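PDB 4G68: ABC transporter from Caldanaerobius, which probably serves as the extracellular solute-binding component of an ABC importer, capturing sugars released during xylan utilization. Local coordinates for residues E374-I377 with M378-V382. Sequence-based numbering, arbitrary orientation.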
ATOM      1  N   GLU C 374       8.114  -1.614  12.816  1.00 21.15           N
ATOM      2  CA  GLU C 374       7.858  -0.288  12.249  1.00 21.94           C
ATOM      3  C   GLU C 374       9.128   0.552  12.013  1.00 20.31           C
ATOM      4  O   GLU C 374       9.288   1.199  10.965  1.00 22.18           O
ATOM      5  CB  GLU C 374       6.903   0.483  13.171  1.00 18.85           C
ATOM      6  CG  GLU C 374       6.524   1.897  12.700  1.00 20.57           C
ATOM      7  CD  GLU C 374       5.517   1.965  11.521  1.00 23.81           C
ATOM      8  OE1 GLU C 374       5.229   0.944  10.841  1.00 24.30           O
ATOM      9  OE2 GLU C 374       5.064   3.095  11.232  1.00 22.18           O
ATOM     10  N   ILE C 375       9.960   0.635  13.046  1.00 21.87           N
ATOM     11  CA  ILE C 375      11.253   1.320  13.009  1.00 22.13           C
ATOM     12  C   ILE C 375      12.150   0.685  11.933  1.00 22.33           C
ATOM     13  O   ILE C 375      12.850   1.374  11.121  1.00 22.85           O
ATOM     14  CB  ILE C 375      11.934   1.183  14.379  1.00 23.20           C
ATOM     15  CG1 ILE C 375      11.107   1.927  15.427  1.00 25.05           C
ATOM     16  CG2 ILE C 375      13.337   1.782  14.373  1.00 24.88           C
ATOM     17  CD1 ILE C 375      11.439   1.588  16.858  1.00 27.33           C
ATOM     18  N   GLN C 376      12.117  -0.627  11.899  1.00 21.76           N
ATOM     19  CA  GLN C 376      12.941  -1.372  10.931  1.00 22.76           C
ATOM     20  C   GLN C 376      12.585  -1.038   9.465  1.00 21.76           C
ATOM     21  O   GLN C 376      13.486  -0.804   8.624  1.00 17.42           O
ATOM     22  CB  GLN C 376      12.935  -2.878  11.224  1.00 23.71           C
ATOM     23  CG  GLN C 376      14.159  -3.558  10.590  1.00 27.08           C
ATOM     24  CD  GLN C 376      14.215  -5.055  10.809  1.00 30.17           C
ATOM     25  OE1 GLN C 376      15.295  -5.629  11.072  1.00 28.98           O
ATOM     26  NE2 GLN C 376      13.055  -5.691  10.741  1.00 27.97           N
ATOM     27  N   ILE C 377      11.270  -1.016   9.189  1.00 20.20           N
ATOM     28  CA  ILE C 377      10.755  -0.598   7.912  1.00 18.97           C
ATOM     29  C   ILE C 377      11.355   0.769   7.606  1.00 20.64           C
ATOM     30  O   ILE C 377      11.979   0.925   6.571  1.00 24.91           O
ATOM     31  CB  ILE C 377       9.204  -0.626   7.803  1.00 18.36           C
ATOM     32  CG1 ILE C 377       8.708  -2.079   7.775  1.00 18.04           C
ATOM     33  CG2 ILE C 377       8.781   0.056   6.495  1.00 16.46           C
ATOM     34  CD1 ILE C 377       7.191  -2.273   7.963  1.00 19.90           C
ATOM     35  N   MET C 378      11.182   1.751   8.494  1.00 21.40           N
ATOM     36  CA  MET C 378      11.855   3.041   8.311  1.00 27.40           C
ATOM     37  C   MET C 378      13.356   2.913   7.945  1.00 30.35           C
ATOM     38  O   MET C 378      13.805   3.435   6.905  1.00 33.22           O
ATOM     39  CB  MET C 378      11.681   3.894   9.554  1.00 25.00           C
ATOM     40  CG  MET C 378      10.376   4.656   9.563  1.00 27.50           C
ATOM     41  SD  MET C 378      10.245   5.798  10.976  1.00 28.30           S
ATOM     42  CE  MET C 378      11.420   6.977  10.625  1.00 33.53           C
ATOM     43  N   ASN C 379      14.099   2.182   8.776  1.00 32.83           N
ATOM     44  CA  ASN C 379      15.558   1.971   8.631  1.00 31.80           C
ATOM     45  C   ASN C 379      16.077   1.097   7.471  1.00 28.46           C
ATOM     46  O   ASN C 379      17.001   1.485   6.745  1.00 28.60           O
ATOM     47  CB  ASN C 379      16.075   1.385   9.945  1.00 34.77           C
ATOM     48  CG  ASN C 379      16.017   2.385  11.067  1.00 33.36           C
ATOM     49  OD1 ASN C 379      15.751   3.584  10.840  1.00 33.61           O
ATOM     50  ND2 ASN C 379      16.284   1.919  12.274  1.00 34.15           N
ATOM     51  N   ASN C 380      15.546  -0.105   7.355  1.00 26.47           N
ATOM     52  CA  ASN C 380      15.922  -0.996   6.256  1.00 26.85           C
ATOM     53  C   ASN C 380      15.332  -0.637   4.907  1.00 23.62           C
ATOM     54  O   ASN C 380      15.903  -1.051   3.898  1.00 26.13           O
ATOM     55  CB  ASN C 380      15.589  -2.436   6.580  1.00 24.34           C
ATOM     56  CG  ASN C 380      16.443  -2.984   7.728  1.00 32.94           C
ATOM     57  OD1 ASN C 380      17.249  -2.246   8.349  1.00 31.94           O
ATOM     58  ND2 ASN C 380      16.237  -4.275   8.051  1.00 28.17           N
ATOM     59  N   ILE C 381      14.211   0.107   4.856  1.00 21.90           N
ATOM     60  CA  ILE C 381      13.569   0.392   3.562  1.00 21.28           C
ATOM     61  C   ILE C 381      13.494   1.868   3.196  1.00 22.40           C
ATOM     62  O   ILE C 381      13.982   2.302   2.112  1.00 23.73           O
ATOM     63  CB  ILE C 381      12.127  -0.239   3.415  1.00 21.52           C
ATOM     64  CG1 ILE C 381      12.182  -1.765   3.350  1.00 25.19           C
ATOM     65  CG2 ILE C 381      11.489   0.211   2.101  1.00 23.29           C
ATOM     66  CD1 ILE C 381      12.043  -2.450   4.682  1.00 22.03           C
ATOM     67  N   VAL C 382      12.855   2.645   4.058  1.00 20.49           N
ATOM     68  CA  VAL C 382      12.591   3.995   3.643  1.00 24.96           C
ATOM     69  C   VAL C 382      13.843   4.922   3.672  1.00 27.23           C
ATOM     70  O   VAL C 382      14.109   5.620   2.703  1.00 26.68           O
ATOM     71  CB  VAL C 382      11.367   4.591   4.366  1.00 25.91           C
ATOM     72  CG1 VAL C 382      11.056   5.956   3.771  1.00 22.47           C
ATOM     73  CG2 VAL C 382      10.140   3.693   4.180  1.00 21.62           C
TER
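Asn380 lies against Gln376, one helical turn earlier, and tracing its side chain outward illustrates how a short amide serves two parts of a fold at once. Asn380 CB sits 3.4 Å from Gln376 O, the carbonyl that receives the backbone N-H of Asn380 itself. The next atom, Asn380 CG, is placed anti to its own carbonyl carbon (chi1 -67°), which swings the amide toward the preceding turn, 3.7 Å from Gln376 CG. At the end of the chain Asn380 OD1 stays 4.0 Å from Gln376 CG, whereas Asn380 ND2 closes to 3.4 Å from Gln376 CG and hydrogen-bonds beyond the helix to Ala299 O. This bond ties helix 372-382 to strand 297-300 of the mixed sheet in this periplasmic-binding-protein-type fold, with Ile377 and Ile381 also resting on Ala299. Shortening this side chain to an alanine would probably leave Ala299 O without this donor and the CG methylene of Gln376 less covered. One residue back, Asn379 runs alongside Ile375, with Asn379 ND2 3.6 Å from the Ile375 CG2 methyl. Regular i to i+4 bonding, such as Asn379 N to Ile375 O at 2.8 Å, is joined at the C-terminal end by a wider pi-type turn. There Ile377 O accepts two donors, Ile381 N at 2.9 Å through a bent bond (N-H...O 141°) and Val382 N at 3.2 Å through a straighter one (161°).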